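Local structure of fiber protein 2 (Fowl adenovirus 1, 2VTW) at residues T1-A5 with A201-V205; F29-L35 with S47-V52; I147-V153 with I189-H194. The protein forms the receptor-binding head of the short fibre spike, which probably interacts with a host receptor to give the virion its first attachment to the target cell. Residues are numbered along the deposited sequence.

Contact 1. Residues T1-A5 with A201-V205; sequences TSSVA and APVTV
The ring of P202 lies over the backbone of S2 and S3 and meets the methyl of A5. The contact brings the two ends of the chain together in the fibre head, a trimeric beta-sandwich domain. Residues 1-3 lead into strand 4-23, and residues 201-205 are the loop that ends the chain. S2 (phi/psi -57/136) and P202 (-60/136) are polyproline-II-like. S3 turns (-85/1), and V4 and A5 then take up beta geometry. In register, the CA atoms of S3 and P202 are 5.9 Å apart, and those of T1 and V203 7.1 Å. P202 CB stands 3.6 Å from S2 O and 3.9 Å from A5 CB. P202 CD stands 3.6 Å from S3 O. S2 takes the t rotamer, and S2 OG donates to V4 O at 2.7 Å, across the turn at S3. V4 points away and packs on V4 of the third subunit. V203 points away from residues 1-5, and its N donates to S102 OG. No direct hydrogen bond joins the two segments, and two waters bridge them instead. One donates to S2 O (2.9 Å) and to P202 O (2.8 Å). The other accepts from T204 N (3.0 Å) and hydrogen-bonds T1 OG1 (3.2 Å). T1, with chi1 m, sets its CG2 3.7 Å from P202 O, and its OG1 3.9 Å from T204 CG2.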
loop_
_atom_site.group_PDB
_atom_site.type_symbol
_atom_site.label_atom_id
_atom_site.label_comp_id
_atom_site.label_asym_id
_atom_site.label_seq_id
_atom_site.Cartn_x
_atom_site.Cartn_y
_atom_site.Cartn_z
ATOM N N THR A 1 -13.912 -5.848 24.784
ATOM C CA THR A 1 -12.866 -5.051 24.156
ATOM C C THR A 1 -12.969 -5.106 22.635
ATOM O O THR A 1 -13.009 -6.179 22.010
ATOM C CB THR A 1 -11.475 -5.532 24.609
ATOM O OG1 THR A 1 -11.359 -5.398 26.030
ATOM C CG2 THR A 1 -10.391 -4.606 24.080
ATOM N N SER A 2 -12.857 -4.022 22.327
ATOM C CA SER A 2 -12.806 -3.729 20.889
ATOM C C SER A 2 -11.682 -4.478 20.172
ATOM O O SER A 2 -10.542 -4.543 20.649
ATOM C CB SER A 2 -12.638 -2.218 20.612
ATOM O OG SER A 2 -12.999 -1.922 19.262
ATOM N N SER A 3 -12.016 -5.027 19.008
ATOM C CA SER A 3 -11.002 -5.578 18.120
ATOM C C SER A 3 -10.400 -4.493 17.233
ATOM O O SER A 3 -9.525 -4.780 16.418
ATOM C CB SER A 3 -11.602 -6.698 17.299
ATOM O OG SER A 3 -12.834 -6.303 16.723
ATOM N N VAL A 4 -10.846 -3.245 17.401
ATOM C CA VAL A 4 -10.282 -2.098 16.674
ATOM C C VAL A 4 -9.929 -0.957 17.644
ATOM O O VAL A 4 -10.726 -0.634 18.524
ATOM C CB VAL A 4 -11.278 -1.579 15.605
ATOM C CG1 VAL A 4 -10.625 -0.450 14.803
ATOM C CG2 VAL A 4 -11.735 -2.714 14.685
ATOM N N ALA A 5 -8.735 -0.381 17.506
ATOM C CA ALA A 5 -8.267 0.740 18.321
ATOM C C ALA A 5 -7.474 1.727 17.452
ATOM O O ALA A 5 -6.931 1.334 16.432
ATOM C CB ALA A 5 -7.399 0.259 19.478
ATOM N N ALA A 201 -3.670 -8.200 19.230
ATOM C CA ALA A 201 -4.934 -7.499 19.051
ATOM C C ALA A 201 -5.053 -6.424 20.157
ATOM O O ALA A 201 -4.281 -6.434 21.117
ATOM C CB ALA A 201 -6.130 -8.481 19.070
ATOM N N PRO A 202 -5.948 -5.443 19.988
ATOM C CA PRO A 202 -6.009 -4.377 21.009
ATOM C C PRO A 202 -6.344 -4.876 22.445
ATOM O O PRO A 202 -7.216 -5.715 22.597
ATOM C CB PRO A 202 -7.123 -3.466 20.488
ATOM C CG PRO A 202 -7.116 -3.729 18.973
ATOM C CD PRO A 202 -6.883 -5.196 18.885
ATOM N N VAL A 203 -5.615 -4.361 23.442
ATOM C CA VAL A 203 -5.848 -4.668 24.875
ATOM C C VAL A 203 -6.027 -3.391 25.691
ATOM O O VAL A 203 -5.300 -2.403 25.485
ATOM C CB VAL A 203 -4.674 -5.440 25.518
ATOM C CG1 VAL A 203 -4.754 -6.888 25.162
ATOM C CG2 VAL A 203 -3.327 -4.832 25.105
ATOM N N THR A 204 -6.979 -3.425 26.623
ATOM C CA THR A 204 -7.180 -2.326 27.583
ATOM C C THR A 204 -6.083 -2.288 28.637
ATOM O O THR A 204 -5.417 -3.297 28.896
ATOM C CB THR A 204 -8.491 -2.462 28.309
ATOM O OG1 THR A 204 -8.585 -3.784 28.848
ATOM C CG2 THR A 204 -9.644 -2.212 27.364
ATOM N N VAL A 205 -5.894 -1.105 29.228
ATOM C CA VAL A 205 -4.942 -0.922 30.325
ATOM C C VAL A 205 -5.479 -1.613 31.579
ATOM O O VAL A 205 -6.712 -1.731 31.756
ATOM C CB VAL A 205 -4.696 0.573 30.659
ATOM C CG1 VAL A 205 -4.018 1.294 29.491
ATOM C CG2 VAL A 205 -6.017 1.260 31.033
ATOM O OXT VAL A 205 -4.683 -2.070 32.422
HETATM O O HOH W 1 -8.374 -6.092 26.873
HETATM O O HOH W 2 -9.134 -6.997 21.094
#

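Contact 2. Residues F29-L35 with S47-V52; sequences FNGSYFL and SLYVKV
Residues 29-35 and 47-52 are the two arms of a beta hairpin in the fibre-head sandwich. Both have beta backbone angles throughout. Their axes approach to 4.6 Å at 165°, so they run antiparallel. S32-K51 and F34-Y49 are hydrogen-bonded pairs. S32 N donates to K51 O (2.9 Å) and K51 N to S32 O (3.1 Å). F34 N donates to Y49 O (3.0 Å) and Y49 N to F34 O (2.8 Å). Y33-V50 and L35-L48 are non-hydrogen-bonded pairs. G31, Y33 and L35 use their backbone on strand 4-23, with G19, T11 and S9. L48 O and V50 O accept probable hydrogen bonds from V192 N and I189 N of strand 185-197, so arm 47-52 is paired on both edges. Y33, L35, L48 and V50 share one face, where L35 CB is 4.2 Å from L48 CD1. Y33 OH bonds S9 OG and G89 N, and N30 ND2 bonds G19 O. A water hydrogen-bonds S32 OG (3.0 Å) and donates to K51 O (3.1 Å).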
loop_
_atom_site.group_PDB
_atom_site.type_symbol
_atom_site.label_atom_id
_atom_site.label_comp_id
_atom_site.label_asym_id
_atom_site.label_seq_id
_atom_site.Cartn_x
_atom_site.Cartn_y
_atom_site.Cartn_z
ATOM N N PHE A 29 17.711 17.166 13.691
ATOM C CA PHE A 29 16.978 18.364 13.359
ATOM C C PHE A 29 15.564 18.152 13.820
ATOM O O PHE A 29 15.203 17.064 14.248
ATOM C CB PHE A 29 17.048 18.678 11.844
ATOM C CG PHE A 29 16.397 17.625 10.955
ATOM C CD1 PHE A 29 15.069 17.769 10.547
ATOM C CD2 PHE A 29 17.115 16.498 10.532
ATOM C CE1 PHE A 29 14.453 16.814 9.730
ATOM C CE2 PHE A 29 16.502 15.536 9.716
ATOM C CZ PHE A 29 15.169 15.711 9.306
ATOM N N ASN A 30 14.761 19.197 13.732
ATOM C CA ASN A 30 13.406 19.139 14.214
ATOM C C ASN A 30 12.358 19.302 13.096
ATOM O O ASN A 30 12.517 20.111 12.192
ATOM C CB ASN A 30 13.238 20.193 15.296
ATOM C CG ASN A 30 14.193 19.965 16.459
ATOM O OD1 ASN A 30 15.089 20.780 16.713
ATOM N ND2 ASN A 30 14.045 18.810 17.134
ATOM N N GLY A 31 11.286 18.528 13.184
ATOM C CA GLY A 31 10.212 18.580 12.201
ATOM C C GLY A 31 8.900 18.358 12.894
ATOM O O GLY A 31 8.881 17.847 14.008
ATOM N N SER A 32 7.809 18.775 12.252
ATOM C CA SER A 32 6.466 18.485 12.735
ATOM C C SER A 32 5.988 17.169 12.125
ATOM O O SER A 32 6.558 16.688 11.142
ATOM C CB SER A 32 5.515 19.621 12.372
ATOM O OG SER A 32 6.137 20.878 12.657
ATOM N N TYR A 33 4.951 16.588 12.704
ATOM C CA TYR A 33 4.438 15.321 12.199
ATOM C C TYR A 33 2.991 15.191 12.606
ATOM O O TYR A 33 2.534 15.827 13.566
ATOM C CB TYR A 33 5.266 14.131 12.714
ATOM C CG TYR A 33 5.060 13.904 14.191
ATOM C CD1 TYR A 33 3.976 13.167 14.639
ATOM C CD2 TYR A 33 5.895 14.500 15.140
ATOM C CE1 TYR A 33 3.730 12.985 15.994
ATOM C CE2 TYR A 33 5.647 14.332 16.534
ATOM C CZ TYR A 33 4.563 13.565 16.933
ATOM O OH TYR A 33 4.264 13.365 18.255
ATOM N N PHE A 34 2.256 14.377 11.858
ATOM C CA PHE A 34 0.974 13.927 12.301
ATOM C C PHE A 34 0.896 12.421 12.047
ATOM O O PHE A 34 1.071 11.959 10.908
ATOM C CB PHE A 34 -0.114 14.693 11.591
ATOM C CG PHE A 34 -1.450 14.569 12.244
ATOM C CD1 PHE A 34 -1.600 14.780 13.613
ATOM C CD2 PHE A 34 -2.566 14.246 11.515
ATOM C CE1 PHE A 34 -2.822 14.674 14.224
ATOM C CE2 PHE A 34 -3.805 14.131 12.140
ATOM C CZ PHE A 34 -3.912 14.340 13.505
ATOM N N LEU A 35 0.646 11.679 13.126
ATOM C CA LEU A 35 0.687 10.210 13.173
ATOM C C LEU A 35 -0.689 9.701 13.566
ATOM O O LEU A 35 -1.228 10.093 14.605
ATOM C CB LEU A 35 1.709 9.771 14.226
ATOM C CG LEU A 35 1.784 8.287 14.597
ATOM C CD1 LEU A 35 2.154 7.467 13.331
ATOM C CD2 LEU A 35 2.815 8.057 15.737
ATOM N N SER A 47 -0.563 5.853 9.443
ATOM C CA SER A 47 -0.537 7.010 8.532
ATOM C C SER A 47 0.292 8.125 9.150
ATOM O O SER A 47 0.033 8.551 10.282
ATOM C CB SER A 47 -1.948 7.505 8.234
ATOM O OG SER A 47 -1.911 8.724 7.502
ATOM N N LEU A 48 1.294 8.578 8.403
ATOM C CA LEU A 48 2.269 9.554 8.870
ATOM C C LEU A 48 2.478 10.744 7.893
ATOM O O LEU A 48 2.875 10.537 6.754
ATOM C CB LEU A 48 3.618 8.857 9.093
ATOM C CG LEU A 48 4.769 9.730 9.586
ATOM C CD1 LEU A 48 4.450 10.189 11.025
ATOM C CD2 LEU A 48 6.117 9.022 9.512
ATOM N N TYR A 49 2.223 11.972 8.338
ATOM C CA TYR A 49 2.696 13.166 7.629
ATOM C C TYR A 49 3.936 13.746 8.331
ATOM O O TYR A 49 4.019 13.731 9.569
ATOM C CB TYR A 49 1.647 14.251 7.597
ATOM C CG TYR A 49 0.349 13.964 6.875
ATOM C CD1 TYR A 49 0.190 14.269 5.508
ATOM C CD2 TYR A 49 -0.733 13.459 7.556
ATOM C CE1 TYR A 49 -1.016 14.048 4.866
ATOM C CE2 TYR A 49 -1.909 13.230 6.933
ATOM C CZ TYR A 49 -2.058 13.519 5.591
ATOM O OH TYR A 49 -3.293 13.267 5.017
ATOM N N VAL A 50 4.893 14.251 7.554
ATOM C CA VAL A 50 6.098 14.919 8.081
ATOM C C VAL A 50 6.263 16.274 7.371
ATOM O O VAL A 50 6.112 16.359 6.140
ATOM C CB VAL A 50 7.387 14.054 7.878
ATOM C CG1 VAL A 50 8.675 14.869 8.124
ATOM C CG2 VAL A 50 7.382 12.841 8.798
ATOM N N LYS A 51 6.566 17.331 8.131
ATOM C CA LYS A 51 6.947 18.642 7.527
ATOM C C LYS A 51 8.220 19.207 8.192
ATOM O O LYS A 51 8.351 19.166 9.413
ATOM C CB LYS A 51 5.776 19.624 7.581
ATOM C CG LYS A 51 6.003 20.923 6.810
ATOM C CD LYS A 51 4.812 21.848 6.974
ATOM C CE LYS A 51 5.032 23.181 6.281
ATOM N NZ LYS A 51 3.725 23.882 6.247
ATOM N N VAL A 52 9.171 19.672 7.375
ATOM C CA VAL A 52 10.405 20.277 7.848
ATOM C C VAL A 52 10.500 21.714 7.284
ATOM O O VAL A 52 10.406 21.915 6.071
ATOM C CB VAL A 52 11.641 19.458 7.425
ATOM C CG1 VAL A 52 12.894 19.943 8.156
ATOM C CG2 VAL A 52 11.416 17.969 7.690
HETATM O O HOH W 3 8.258 21.930 10.835
#

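Contact 3. Residues I147-V153 with I189-H194; sequences IDVRMQV and IGPVVH
Strands 147-153 and 189-194 run the same way at 34°, with their axes 9.1 Å apart. No hydrogen bond joins them, so they meet through side chains. CA-CA distances close along the pair: 8.3 Å for I147-I189, 7.9 Å for V149-V192 and 7.1 Å for M151-H194. The register takes two residues on the first strand against three between I189 and V192. That extra residue falls at G190-P191, which are joined by a cis peptide bond. The G190 backbone (138/-177) would jam a side chain against the carbonyl before it. I189, V192 and H194 all point toward the first strand, as do I147, V149 and M151 toward the second. I189, with both chi angles t, touches two side chains with its CD1: 3.7 Å from I147 CG2 and 4.2 Å from V149 CG2. V192 CG1 is 4.2 Å from V149 CG1 and 3.3 Å from M151 CE. M151 has chi1 m, then t and t. Its CB is 3.4 Å from H194 CD2, and its SD is 4.6 Å from the H194 ring centroid, an oblique sulfur-aromatic contact. V153 CG2 reaches the ring edge, 4.3 Å from H194 CE1. A water donates to M151 O (2.8 Å) and hydrogen-bonds H194 NE2 (2.7 Å). F171 also packs on I147, V149 and I189. Strand 129-140 pairs with both strands, and the curled sheet brings their inner side chains together. This is the hydrophobic interior of the fibre-head beta-sandwich.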
loop_
_atom_site.group_PDB
_atom_site.type_symbol
_atom_site.label_atom_id
_atom_site.label_comp_id
_atom_site.label_asym_id
_atom_site.label_seq_id
_atom_site.Cartn_x
_atom_site.Cartn_y
_atom_site.Cartn_z
ATOM N N ILE A 147 10.488 11.765 -3.078
ATOM C CA ILE A 147 11.042 11.140 -1.876
ATOM C C ILE A 147 10.450 9.729 -1.800
ATOM O O ILE A 147 9.247 9.562 -1.758
ATOM C CB ILE A 147 10.652 11.935 -0.577
ATOM C CG1 ILE A 147 11.249 13.346 -0.581
ATOM C CG2 ILE A 147 11.099 11.191 0.659
ATOM C CD1 ILE A 147 10.739 14.251 0.571
ATOM N N ASP A 148 11.306 8.720 -1.825
ATOM C CA ASP A 148 10.884 7.363 -1.538
ATOM C C ASP A 148 11.041 7.157 -0.042
ATOM O O ASP A 148 11.976 7.706 0.564
ATOM C CB ASP A 148 11.772 6.375 -2.255
ATOM C CG ASP A 148 11.596 6.418 -3.766
ATOM O OD1 ASP A 148 10.475 6.724 -4.226
ATOM O OD2 ASP A 148 12.583 6.108 -4.456
ATOM N N VAL A 149 10.130 6.385 0.551
ATOM C CA VAL A 149 10.228 6.022 1.958
ATOM C C VAL A 149 10.372 4.502 2.129
ATOM O O VAL A 149 9.494 3.734 1.694
ATOM C CB VAL A 149 8.991 6.518 2.733
ATOM C CG1 VAL A 149 9.220 6.365 4.240
ATOM C CG2 VAL A 149 8.671 7.992 2.371
ATOM N N ARG A 150 11.485 4.081 2.730
ATOM C CA ARG A 150 11.674 2.697 3.186
ATOM C C ARG A 150 11.091 2.514 4.586
ATOM O O ARG A 150 11.351 3.308 5.476
ATOM C CB ARG A 150 13.145 2.328 3.182
ATOM C CG ARG A 150 13.431 0.842 3.499
ATOM C CD ARG A 150 13.099 -0.036 2.348
ATOM N NE ARG A 150 13.964 0.215 1.204
ATOM C CZ ARG A 150 13.914 -0.445 0.054
ATOM N NH1 ARG A 150 13.017 -1.389 -0.145
ATOM N NH2 ARG A 150 14.781 -0.151 -0.910
ATOM N N MET A 151 10.291 1.466 4.781
ATOM C CA MET A 151 9.634 1.237 6.058
ATOM C C MET A 151 10.016 -0.155 6.612
ATOM O O MET A 151 9.852 -1.179 5.930
ATOM C CB MET A 151 8.139 1.404 5.909
ATOM C CG MET A 151 7.725 2.749 5.276
ATOM S SD MET A 151 6.069 2.663 4.599
ATOM C CE MET A 151 6.140 3.956 3.379
ATOM N N GLN A 152 10.555 -0.165 7.842
ATOM C CA GLN A 152 11.173 -1.344 8.411
ATOM C C GLN A 152 10.912 -1.415 9.918
ATOM O O GLN A 152 11.398 -0.575 10.693
ATOM C CB GLN A 152 12.670 -1.338 8.134
ATOM C CG GLN A 152 13.445 -2.581 8.631
ATOM C CD GLN A 152 14.928 -2.295 8.714
ATOM O OE1 GLN A 152 15.620 -2.220 7.699
ATOM N NE2 GLN A 152 15.424 -2.096 9.931
ATOM N N VAL A 153 10.123 -2.403 10.333
ATOM C CA VAL A 153 10.018 -2.710 11.767
ATOM C C VAL A 153 11.391 -3.238 12.229
ATOM O O VAL A 153 11.967 -4.142 11.621
ATOM C CB VAL A 153 8.929 -3.713 12.045
ATOM C CG1 VAL A 153 9.003 -4.215 13.495
ATOM C CG2 VAL A 153 7.582 -3.091 11.751
ATOM N N ILE A 189 5.277 16.111 3.396
ATOM C CA ILE A 189 5.148 14.807 2.752
ATOM C C ILE A 189 4.093 14.010 3.463
ATOM O O ILE A 189 3.997 14.054 4.692
ATOM C CB ILE A 189 6.480 14.029 2.764
ATOM C CG1 ILE A 189 6.336 12.658 2.084
ATOM C CG2 ILE A 189 6.957 13.841 4.185
ATOM C CD1 ILE A 189 7.647 11.992 1.748
ATOM N N GLY A 190 3.299 13.292 2.667
ATOM C CA GLY A 190 2.326 12.332 3.171
ATOM C C GLY A 190 1.005 12.392 2.440
ATOM O O GLY A 190 0.845 13.179 1.499
ATOM N N PRO A 191 0.033 11.581 2.886
ATOM C CA PRO A 191 0.189 10.611 3.988
ATOM C C PRO A 191 1.032 9.409 3.572
ATOM O O PRO A 191 0.835 8.857 2.484
ATOM C CB PRO A 191 -1.247 10.187 4.306
ATOM C CG PRO A 191 -2.028 10.467 3.063
ATOM C CD PRO A 191 -1.314 11.563 2.313
ATOM N N VAL A 192 2.018 9.065 4.396
ATOM C CA VAL A 192 2.832 7.884 4.174
ATOM C C VAL A 192 2.171 6.768 4.954
ATOM O O VAL A 192 2.098 6.861 6.185
ATOM C CB VAL A 192 4.245 8.104 4.665
ATOM C CG1 VAL A 192 5.081 6.823 4.501
ATOM C CG2 VAL A 192 4.888 9.303 3.928
ATOM N N VAL A 193 1.659 5.736 4.267
ATOM C CA VAL A 193 0.864 4.713 4.941
ATOM C C VAL A 193 1.647 3.415 4.931
ATOM O O VAL A 193 2.164 2.981 3.885
ATOM C CB VAL A 193 -0.568 4.549 4.378
ATOM C CG1 VAL A 193 -1.323 3.496 5.123
ATOM C CG2 VAL A 193 -1.359 5.869 4.420
ATOM N N HIS A 194 1.792 2.835 6.126
ATOM C CA HIS A 194 2.512 1.585 6.334
ATOM C C HIS A 194 1.579 0.597 6.967
ATOM O O HIS A 194 0.828 0.963 7.854
ATOM C CB HIS A 194 3.684 1.811 7.281
ATOM C CG HIS A 194 4.488 0.585 7.537
ATOM N ND1 HIS A 194 4.553 -0.009 8.775
ATOM C CD2 HIS A 194 5.221 -0.195 6.704
ATOM C CE1 HIS A 194 5.331 -1.071 8.707
ATOM N NE2 HIS A 194 5.745 -1.210 7.462
HETATM O O HOH W 4 7.797 -2.860 6.795
#

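How the contacts relate
Contacts 2 and 3 are buried near the middle of the domain, their centres 11 Å apart. Contact 1 is partly buried, at the chain ends, its centre about 26 Å from that of contact 2 and 25 Å from that of contact 3. Contacts 2 and 3 meet directly. V50 O lies 2.9 Å from I189 N and L48 O 2.9 Å from V192 N, probable hydrogen bonds between strands 43-53 and 185-197. Contact 1 shares the sheet through strand 4-23, the neighbour of strand 28-40. Each contact has a bridging water. Contact 2 adds direct backbone bonds, contact 3 mainly apolar side chains, and contact 1 a second water and one packed proline. All three touch the second subunit.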